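Local coordinates for tryparedoxin (Crithidia fasciculata, PDB 1O8X), which probably acts as a thioredoxin-like dithiol-disulfide oxidoreductase, passing reducing equivalents through a redox-active disulfide in the parasite's response to oxidative stress, at residues G45-P48 / Q49-F53; G79-A82 / K83-W86; Q98-S101 / K102-V106; S38-P41 / P42-G45. The protein carries 1 engineered substitution. All coordinates share one frame; numbering follows the deposited sequence.

Contact 1 of 4, residues G45-P48 / Q49-F53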
loop_
_atom_site.group_PDB
_atom_site.type_symbol
_atom_site.label_atom_id
_atom_site.label_comp_id
_atom_site.label_asym_id
_atom_site.label_seq_id
_atom_site.Cartn_x
_atom_site.Cartn_y
_atom_site.Cartn_z
ATOM N N GLY A 45 12.256 6.792 -7.519
ATOM C CA GLY A 45 13.310 6.665 -6.527
ATOM C C GLY A 45 12.818 6.047 -5.226
ATOM O O GLY A 45 13.583 5.368 -4.521
ATOM N N PHE A 46 11.541 6.267 -4.892
ATOM C CA PHE A 46 10.998 5.785 -3.624
ATOM C C PHE A 46 10.688 4.287 -3.647
ATOM O O PHE A 46 10.986 3.566 -2.684
ATOM C CB PHE A 46 9.744 6.563 -3.196
ATOM C CG PHE A 46 9.145 6.038 -1.934
ATOM C CD1 PHE A 46 9.816 6.213 -0.738
ATOM C CD2 PHE A 46 7.955 5.313 -1.942
ATOM C CE1 PHE A 46 9.287 5.692 0.451
ATOM C CE2 PHE A 46 7.423 4.803 -0.754
ATOM C CZ PHE A 46 8.100 4.999 0.437
ATOM N N THR A 47 10.094 3.813 -4.739
ATOM C CA THR A 47 9.643 2.432 -4.801
ATOM C C THR A 47 10.737 1.404 -4.470
ATOM O O THR A 47 10.470 0.494 -3.696
ATOM C CB THR A 47 8.910 2.125 -6.117
ATOM O OG1 THR A 47 7.795 3.008 -6.244
ATOM C CG2 THR A 47 8.263 0.735 -6.058
ATOM N N PRO A 48 11.960 1.521 -5.006
ATOM C CA PRO A 48 13.020 0.564 -4.633
ATOM C C PRO A 48 13.372 0.571 -3.141
ATOM O O PRO A 48 13.713 -0.471 -2.597
ATOM C CB PRO A 48 14.220 1.007 -5.491
ATOM C CG PRO A 48 13.620 1.788 -6.588
ATOM C CD PRO A 48 12.441 2.475 -6.023
ATOM N N GLN A 49 13.278 1.727 -2.489
ATOM C CA GLN A 49 13.521 1.804 -1.047
ATOM C C GLN A 49 12.412 1.068 -0.276
ATOM O O GLN A 49 12.677 0.382 0.712
ATOM C CB GLN A 49 13.650 3.256 -0.605
ATOM C CG GLN A 49 14.862 3.963 -1.231
ATOM C CD GLN A 49 14.868 5.441 -0.929
ATOM O OE1 GLN A 49 15.296 5.853 0.149
ATOM N NE2 GLN A 49 14.384 6.248 -1.873
ATOM N N LEU A 50 11.171 1.181 -0.747
ATOM C CA LEU A 50 10.064 0.471 -0.133
ATOM C C LEU A 50 10.216 -1.033 -0.390
ATOM O O LEU A 50 9.964 -1.839 0.515
ATOM C CB LEU A 50 8.727 1.023 -0.641
ATOM C CG LEU A 50 7.484 0.297 -0.128
ATOM C CD1 LEU A 50 7.388 0.296 1.395
ATOM C CD2 LEU A 50 6.260 0.967 -0.724
ATOM N N ILE A 51 10.671 -1.421 -1.587
ATOM C CA ILE A 51 10.873 -2.845 -1.867
ATOM C C ILE A 51 11.949 -3.433 -0.944
ATOM O O ILE A 51 11.774 -4.521 -0.398
ATOM C CB ILE A 51 11.235 -3.078 -3.358
ATOM C CG1 ILE A 51 10.008 -2.834 -4.232
ATOM C CG2 ILE A 51 11.757 -4.502 -3.584
ATOM C CD1 ILE A 51 10.313 -2.837 -5.740
ATOM N N GLU A 52 13.043 -2.704 -0.734
ATOM C CA GLU A 52 14.107 -3.191 0.146
ATOM C C GLU A 52 13.588 -3.367 1.574
ATOM O O GLU A 52 13.855 -4.376 2.227
ATOM C CB GLU A 52 15.269 -2.204 0.133
ATOM C CG GLU A 52 16.455 -2.629 0.980
ATOM C CD GLU A 52 17.688 -1.768 0.786
ATOM O OE1 GLU A 52 17.738 -0.934 -0.164
ATOM O OE2 GLU A 52 18.603 -1.925 1.615
ATOM N N PHE A 53 12.855 -2.383 2.070
ATOM C CA PHE A 53 12.267 -2.467 3.401
ATOM C C PHE A 53 11.271 -3.624 3.526
ATOM O O PHE A 53 11.293 -4.390 4.507
ATOM C CB PHE A 53 11.618 -1.133 3.748
ATOM C CG PHE A 53 11.236 -1.019 5.198
ATOM C CD1 PHE A 53 12.152 -0.538 6.134
ATOM C CD2 PHE A 53 9.975 -1.413 5.637
ATOM C CE1 PHE A 53 11.800 -0.439 7.490
ATOM C CE2 PHE A 53 9.626 -1.326 6.984
ATOM C CZ PHE A 53 10.541 -0.836 7.902
#
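F46, T47 and P48 each offer a carbonyl to the amide four residues on, continuing helix 41-57: L50 N lies 3.1 Å from F46 O, I51 N 2.9 Å from T47 O, and E52 N 3.0 Å from P48 O. P48 has no N-H to give to the turn before it, and the helix is kinked there. At the kink Q49 N leans on F46 O instead, through a weak bond. The side chain of Q49 runs back along the helix, extended beyond a CG that lies beside its own backbone N (chi1 -64°), until NE2 meets G45 O at 2.9 Å in a nearly straight bond (170°). The oxygen lies in the amide plane of Q49, whereas NE2 stands above the carbonyl plane of G45. F46 and L50 suit the buried flank, CE2 of the ring being 4.0 Å from L50 CB, and both pack on L112 and L131. The methyl CG2 of T47 approaches CD1 of I51 at 4.1 Å, while T47 OG1 bonds to Y34 OH and A43 O. Because the kink holds G45 O 4.2 Å from Q49 N, the side-chain amide of Q49 supplies the donor that a regular turn would take from the backbone.

Contact 2 of 4, residues G79-A82 / K83-W86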
loop_
_atom_site.group_PDB
_atom_site.type_symbol
_atom_site.label_atom_id
_atom_site.label_comp_id
_atom_site.label_asym_id
_atom_site.label_seq_id
_atom_site.Cartn_x
_atom_site.Cartn_y
_atom_site.Cartn_z
ATOM N N GLY A 79 1.707 -3.206 -15.853
ATOM C CA GLY A 79 3.145 -3.192 -16.052
ATOM C C GLY A 79 3.902 -2.729 -14.813
ATOM O O GLY A 79 4.971 -3.236 -14.474
ATOM N N TYR A 80 3.339 -1.739 -14.141
ATOM C CA TYR A 80 3.929 -1.166 -12.944
ATOM C C TYR A 80 3.792 -2.129 -11.770
ATOM O O TYR A 80 4.773 -2.406 -11.077
ATOM C CB TYR A 80 3.248 0.181 -12.670
ATOM C CG TYR A 80 3.805 0.996 -11.528
ATOM C CD1 TYR A 80 5.173 1.034 -11.264
ATOM C CD2 TYR A 80 2.958 1.733 -10.706
ATOM C CE1 TYR A 80 5.680 1.773 -10.211
ATOM C CE2 TYR A 80 3.447 2.485 -9.661
ATOM C CZ TYR A 80 4.806 2.523 -9.413
ATOM O OH TYR A 80 5.315 3.262 -8.366
ATOM N N PHE A 81 2.601 -2.689 -11.586
ATOM C CA PHE A 81 2.396 -3.661 -10.513
ATOM C C PHE A 81 3.283 -4.905 -10.681
ATOM O O PHE A 81 3.753 -5.479 -9.698
ATOM C CB PHE A 81 0.915 -4.040 -10.362
ATOM C CG PHE A 81 0.671 -5.085 -9.300
ATOM C CD1 PHE A 81 1.125 -4.892 -8.001
ATOM C CD2 PHE A 81 0.026 -6.285 -9.603
ATOM C CE1 PHE A 81 0.932 -5.880 -7.026
ATOM C CE2 PHE A 81 -0.176 -7.266 -8.632
ATOM C CZ PHE A 81 0.279 -7.068 -7.352
ATOM N N ALA A 82 3.543 -5.307 -11.923
ATOM C CA ALA A 82 4.363 -6.497 -12.185
ATOM C C ALA A 82 5.772 -6.361 -11.618
ATOM O O ALA A 82 6.466 -7.358 -11.390
ATOM C CB ALA A 82 4.416 -6.791 -13.688
ATOM N N LYS A 83 6.192 -5.122 -11.405
ATOM C CA LYS A 83 7.501 -4.821 -10.856
ATOM C C LYS A 83 7.490 -4.666 -9.316
ATOM O O LYS A 83 8.500 -4.300 -8.719
ATOM C CB LYS A 83 8.067 -3.571 -11.550
ATOM C CG LYS A 83 8.224 -3.723 -13.071
ATOM C CD LYS A 83 8.200 -2.362 -13.745
ATOM C CE LYS A 83 8.094 -2.475 -15.256
ATOM N NZ LYS A 83 7.859 -1.132 -15.852
ATOM N N MET A 84 6.357 -4.994 -8.686
ATOM C CA MET A 84 6.197 -4.936 -7.231
ATOM C C MET A 84 6.009 -6.333 -6.639
ATOM O O MET A 84 5.390 -7.189 -7.287
ATOM C CB MET A 84 4.968 -4.104 -6.878
ATOM C CG MET A 84 5.062 -2.646 -7.276
ATOM S SD MET A 84 3.447 -1.853 -7.084
ATOM C CE MET A 84 3.785 -0.252 -7.767
ATOM N N PRO A 85 6.523 -6.569 -5.422
ATOM C CA PRO A 85 6.424 -7.902 -4.798
ATOM C C PRO A 85 5.187 -8.152 -3.922
ATOM O O PRO A 85 4.998 -9.264 -3.428
ATOM C CB PRO A 85 7.687 -7.956 -3.933
ATOM C CG PRO A 85 7.840 -6.524 -3.464
ATOM C CD PRO A 85 7.414 -5.676 -4.647
ATOM N N TRP A 86 4.369 -7.120 -3.712
ATOM C CA TRP A 86 3.284 -7.143 -2.725
ATOM C C TRP A 86 1.913 -7.268 -3.404
ATOM O O TRP A 86 1.797 -7.906 -4.462
ATOM C CB TRP A 86 3.395 -5.907 -1.807
ATOM C CG TRP A 86 3.654 -4.616 -2.558
ATOM C CD1 TRP A 86 2.821 -4.014 -3.470
ATOM C CD2 TRP A 86 4.828 -3.812 -2.499
ATOM N NE1 TRP A 86 3.406 -2.872 -3.956
ATOM C CE2 TRP A 86 4.644 -2.726 -3.385
ATOM C CE3 TRP A 86 6.018 -3.877 -1.763
ATOM C CZ2 TRP A 86 5.621 -1.743 -3.571
ATOM C CZ3 TRP A 86 6.972 -2.911 -1.945
ATOM C CH2 TRP A 86 6.779 -1.855 -2.846
HETATM O O HOH W 1 5.928 -9.200 -9.128
#
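M84 and Y80 meet through a CH-pi contact: the methyl CE of M84 sits over one face of the tyrosine ring, 3.4 Å from its centroid and 16° off the normal. The side chain reaches there because CG turns back beside the backbone N (chi1 -64°) and the chain beyond it is extended. Methionine suits this place, since its long unbranched arm can put a methyl on one ring and its sulfur against another. The sulfur makes two Met-aromatic contacts: it stands farther above the same Y80 face, and it lies in the plane of the F81 ring at its edge, 3.9 Å from CD1. Farther round the rim of the F81 ring, W86 O lies near the ring plane, 3.4 Å from CZ, an approach that brings ring hydrogens toward a partial negative charge.

Among backbone bonds, M84 N donates to F81 O at 2.8 Å, closing a type I turn over 81-84, and K83 N donates to Y80 O at 3.1 Å. A water lies between A82 O and M84 O. K83 is extended, its aliphatic part running past G79 O, which CE approaches to 3.3 Å; a lysine can spend its carbons on the backbone and keep its amino group at the surface.

The contact carries the chain from helix 74-81 toward strand 87-88. M84 and W86 rest on F67 of strand 63-69, W86 also packs on L50 and I51 of helix 41-57, and Y80 OH hydrogen-bonds to S36 OG at the end of strand 30-36.

Contact 3 of 4, residues Q98-S101 / K102-V106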
loop_
_atom_site.group_PDB
_atom_site.type_symbol
_atom_site.label_atom_id
_atom_site.label_comp_id
_atom_site.label_asym_id
_atom_site.label_seq_id
_atom_site.Cartn_x
_atom_site.Cartn_y
_atom_site.Cartn_z
ATOM N N GLN A 98 -10.059 5.580 -5.512
ATOM C CA GLN A 98 -10.272 7.023 -5.564
ATOM C C GLN A 98 -10.974 7.495 -4.299
ATOM O O GLN A 98 -10.624 8.520 -3.723
ATOM C CB GLN A 98 -11.091 7.387 -6.796
ATOM C CG GLN A 98 -10.332 7.175 -8.088
ATOM C CD GLN A 98 -11.224 7.167 -9.314
ATOM O OE1 GLN A 98 -12.441 7.021 -9.211
ATOM N NE2 GLN A 98 -10.615 7.320 -10.480
ATOM N N LYS A 99 -11.933 6.709 -3.836
ATOM C CA LYS A 99 -12.638 7.058 -2.609
ATOM C C LYS A 99 -11.706 6.969 -1.389
ATOM O O LYS A 99 -11.758 7.813 -0.494
ATOM C CB LYS A 99 -13.891 6.210 -2.477
ATOM C CG LYS A 99 -15.011 6.746 -3.386
ATOM C CD LYS A 99 -16.102 5.726 -3.592
ATOM C CE LYS A 99 -17.235 6.282 -4.435
ATOM N NZ LYS A 99 -18.390 5.340 -4.443
ATOM N N LEU A 100 -10.827 5.972 -1.381
ATOM C CA LEU A 100 -9.838 5.816 -0.316
ATOM C C LEU A 100 -8.832 6.976 -0.307
ATOM O O LEU A 100 -8.454 7.483 0.763
ATOM C CB LEU A 100 -9.122 4.480 -0.489
ATOM C CG LEU A 100 -8.210 4.069 0.661
ATOM C CD1 LEU A 100 -8.953 4.022 1.996
ATOM C CD2 LEU A 100 -7.563 2.724 0.373
ATOM N N SER A 101 -8.420 7.403 -1.501
ATOM C CA SER A 101 -7.534 8.551 -1.650
ATOM C C SER A 101 -8.176 9.791 -1.043
ATOM O O SER A 101 -7.526 10.554 -0.341
ATOM C CB SER A 101 -7.232 8.790 -3.127
ATOM O OG SER A 101 -6.556 7.681 -3.691
ATOM N N LYS A 102 -9.471 9.970 -1.285
ATOM C CA LYS A 102 -10.192 11.079 -0.685
ATOM C C LYS A 102 -10.280 10.924 0.835
ATOM O O LYS A 102 -10.020 11.871 1.568
ATOM C CB LYS A 102 -11.592 11.226 -1.311
ATOM C CG LYS A 102 -12.445 12.257 -0.607
ATOM C CD LYS A 102 -13.768 12.520 -1.300
ATOM C CE LYS A 102 -14.514 13.595 -0.541
ATOM N NZ LYS A 102 -15.810 13.973 -1.181
ATOM N N HIS A 103 -10.611 9.723 1.300
ATOM C CA HIS A 103 -10.751 9.481 2.736
ATOM C C HIS A 103 -9.489 9.868 3.509
ATOM O O HIS A 103 -9.577 10.482 4.587
ATOM C CB HIS A 103 -11.086 8.018 3.000
ATOM C CG HIS A 103 -11.166 7.680 4.456
ATOM N ND1 HIS A 103 -12.220 8.059 5.261
ATOM C CD2 HIS A 103 -10.288 7.040 5.264
ATOM C CE1 HIS A 103 -12.002 7.638 6.494
ATOM N NE2 HIS A 103 -10.835 7.021 6.524
ATOM N N PHE A 104 -8.320 9.528 2.961
ATOM C CA PHE A 104 -7.043 9.864 3.592
ATOM C C PHE A 104 -6.437 11.175 3.156
ATOM O O PHE A 104 -5.296 11.469 3.496
ATOM C CB PHE A 104 -6.060 8.721 3.358
ATOM C CG PHE A 104 -6.246 7.611 4.322
ATOM C CD1 PHE A 104 -6.562 6.331 3.892
ATOM C CD2 PHE A 104 -6.135 7.871 5.696
ATOM C CE1 PHE A 104 -6.759 5.292 4.860
ATOM C CE2 PHE A 104 -6.308 6.881 6.627
ATOM C CZ PHE A 104 -6.633 5.597 6.209
ATOM N N ASN A 105 -7.189 11.955 2.386
ATOM C CA ASN A 105 -6.700 13.223 1.864
ATOM C C ASN A 105 -5.336 13.092 1.188
ATOM O O ASN A 105 -4.421 13.886 1.409
ATOM C CB ASN A 105 -6.689 14.332 2.919
ATOM C CG ASN A 105 -6.542 15.703 2.292
ATOM O OD1 ASN A 105 -6.863 15.903 1.110
ATOM N ND2 ASN A 105 -6.031 16.647 3.059
ATOM N N VAL A 106 -5.225 12.093 0.323
ATOM C CA VAL A 106 -4.007 11.906 -0.447
ATOM C C VAL A 106 -4.046 12.890 -1.614
ATOM O O VAL A 106 -4.888 12.780 -2.507
ATOM C CB VAL A 106 -3.887 10.473 -0.985
ATOM C CG1 VAL A 106 -2.576 10.313 -1.722
ATOM C CG2 VAL A 106 -3.978 9.454 0.139
#
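L100 and F104 lie side by side and point the same way, with CD1 of the leucine 3.8 Å from CE1 of the ring and meeting it obliquely. L100 starts from helical backbone with CG opposite its N (chi1 -171°), F104 from the first non-helical residue with CG beside its N (chi1 -82°), and these different turns let the two side chains run alongside each other. The imidazole of H103 turns its edge to one face of the phenyl ring, CD2 standing 3.8 Å above the plane over the ring centre. Two apolar residues suit this flank, where L100 packs on F33 and F35 and F104 on I113, V115 and Y7. Here helix 94-103 ends in a Schellman motif: V106 N bonds back to S101 O at 2.8 Å, and N105 N to K102 O at 2.9 Å. N105, the C-prime residue, has positive phi (50°), a conformation asparagine adopts more readily than most residues. The last regular turn is marked by F104 N to L100 O at 3.0 Å. The reversal brings V106 against S101, its CG2 3.7 Å from S101 O, and onto F35. Serine is small enough to sit buried here, and its OG is hydrogen-bonded to V97 O and to W70 NE1.

Contact 4 of 4, residues S38-P41 / P42-G45. Engineered in segment 42-45: A43 (natural residue Cys).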
loop_
_atom_site.group_PDB
_atom_site.type_symbol
_atom_site.label_atom_id
_atom_site.label_comp_id
_atom_site.label_asym_id
_atom_site.label_seq_id
_atom_site.Cartn_x
_atom_site.Cartn_y
_atom_site.Cartn_z
ATOM N N SER A 38 2.481 4.680 -12.378
ATOM C CA SER A 38 3.597 4.527 -13.306
ATOM C C SER A 38 4.113 5.883 -13.819
ATOM O O SER A 38 5.290 6.021 -14.165
ATOM C CB SER A 38 3.181 3.625 -14.477
ATOM O OG SER A 38 2.245 4.264 -15.330
ATOM N N TRP A 39 3.228 6.878 -13.861
ATOM C CA TRP A 39 3.569 8.203 -14.367
ATOM C C TRP A 39 4.203 9.145 -13.353
ATOM O O TRP A 39 4.589 10.256 -13.704
ATOM C CB TRP A 39 2.340 8.879 -15.002
ATOM C CG TRP A 39 1.078 8.931 -14.131
ATOM C CD1 TRP A 39 -0.027 8.136 -14.258
ATOM C CD2 TRP A 39 0.798 9.836 -13.052
ATOM N NE1 TRP A 39 -0.978 8.483 -13.321
ATOM C CE2 TRP A 39 -0.501 9.524 -12.569
ATOM C CE3 TRP A 39 1.492 10.896 -12.458
ATOM C CZ2 TRP A 39 -1.096 10.220 -11.505
ATOM C CZ3 TRP A 39 0.903 11.583 -11.408
ATOM C CH2 TRP A 39 -0.378 11.239 -10.941
ATOM N N CYS A 40 4.309 8.702 -12.095
ATOM C CA CYS A 40 4.742 9.574 -11.009
ATOM C C CYS A 40 6.286 9.666 -10.921
ATOM O O CYS A 40 6.922 8.659 -10.586
ATOM C CB CYS A 40 4.172 9.057 -9.696
ATOM S SG CYS A 40 4.710 9.930 -8.224
ATOM N N PRO A 41 6.900 10.823 -11.205
ATOM C CA PRO A 41 8.377 10.901 -11.141
ATOM C C PRO A 41 9.025 10.527 -9.784
ATOM O O PRO A 41 9.898 9.655 -9.795
ATOM C CB PRO A 41 8.693 12.345 -11.573
ATOM C CG PRO A 41 7.515 12.742 -12.369
ATOM C CD PRO A 41 6.305 12.080 -11.716
ATOM N N PRO A 42 8.637 11.133 -8.657
ATOM C CA PRO A 42 9.299 10.791 -7.385
ATOM C C PRO A 42 9.092 9.345 -6.938
ATOM O O PRO A 42 9.904 8.836 -6.159
ATOM C CB PRO A 42 8.704 11.781 -6.379
ATOM C CG PRO A 42 7.434 12.265 -7.001
ATOM C CD PRO A 42 7.636 12.200 -8.481
ATOM N N ALA A 43 8.065 8.664 -7.438
ATOM C CA ALA A 43 7.896 7.262 -7.060
ATOM C C ALA A 43 9.017 6.373 -7.603
ATOM O O ALA A 43 9.277 5.303 -7.040
ATOM C CB ALA A 43 6.530 6.722 -7.474
ATOM N N ARG A 44 9.680 6.798 -8.686
ATOM C CA ARG A 44 10.753 5.984 -9.256
ATOM C C ARG A 44 11.860 5.748 -8.247
ATOM O O ARG A 44 12.332 4.624 -8.120
ATOM C CB ARG A 44 11.312 6.587 -10.549
ATOM C CG ARG A 44 10.382 6.414 -11.735
ATOM C CD ARG A 44 10.858 7.117 -12.998
ATOM N NE ARG A 44 9.926 6.870 -14.097
ATOM C CZ ARG A 44 10.051 5.880 -14.958
ATOM N NH1 ARG A 44 11.092 5.062 -14.885
ATOM N NH2 ARG A 44 9.147 5.722 -15.918
ATOM N N GLY A 45 12.256 6.792 -7.519
ATOM C CA GLY A 45 13.310 6.665 -6.527
ATOM C C GLY A 45 12.818 6.047 -5.226
ATOM O O GLY A 45 13.583 5.368 -4.521
HETATM O O HOH W 2 7.358 8.012 -13.757
HETATM O O HOH W 3 6.725 7.159 -16.495
HETATM O O HOH W 4 12.371 9.609 -8.257
#
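R44, just after the CPPC redox motif of the thioredoxin fold, presents the edge of its guanidinium group toward S38, with a water in its plane: this water lies 2.9 Å from NH2 and passes on to S38 O. A second water joins R44 NE to the same carbonyl, so the arginine reaches the loop through solvent, while S38 O stands obliquely to the group, 4.2 Å from NH2. The puckered rings of P41 and P42 lie side by side and point the same way, tightly packed, with P41 CB 3.3 Å from P42 CD. Together they form the middle of the motif at the start of helix 41-57, with A43 an engineered replacement for the second cysteine; the disulfide that C40 forms with that cysteine in the natural protein is absent. Prolines fit a first helical turn because no backbone amide is needed there. C40 is the N-cap: SG, anti to its backbone N (chi1 175°), accepts a weak, long bond from A43 N at 3.7 Å, and the same A43 N also bonds weakly to C40 O. SG also lies 3.8 Å from A43 CB, the two side chains still neighbours without the covalent link. R44 N donates to P41 O at 3.1 Å, coming from above the carbonyl plane. A further water accepts from G45 N and donates to P41 O, 2.9 Å from each.

How the contacts relate
Contacts 1 and 4 share helix 41-57 and G45: contact 4 covers its redox-motif start, largely exposed and rich in water bridges, whereas contact 1, a turn farther on, has a buried apolar flank and a polar outer one. Contact 2 faces both, with Y80 OH near T47 OG1 and the Y80 ring against S38; partly buried, with F81, M84 and W86 inside, it relies on aromatic and sulfur contacts where contact 1 relies on helix bonds. Contact 3, with L100 and S101 inside and its lysines outside, touches none of the others. At the end of helix 94-103 it closes with a Schellman motif, whereas contact 2 leads out of helix 74-81 through a type I turn.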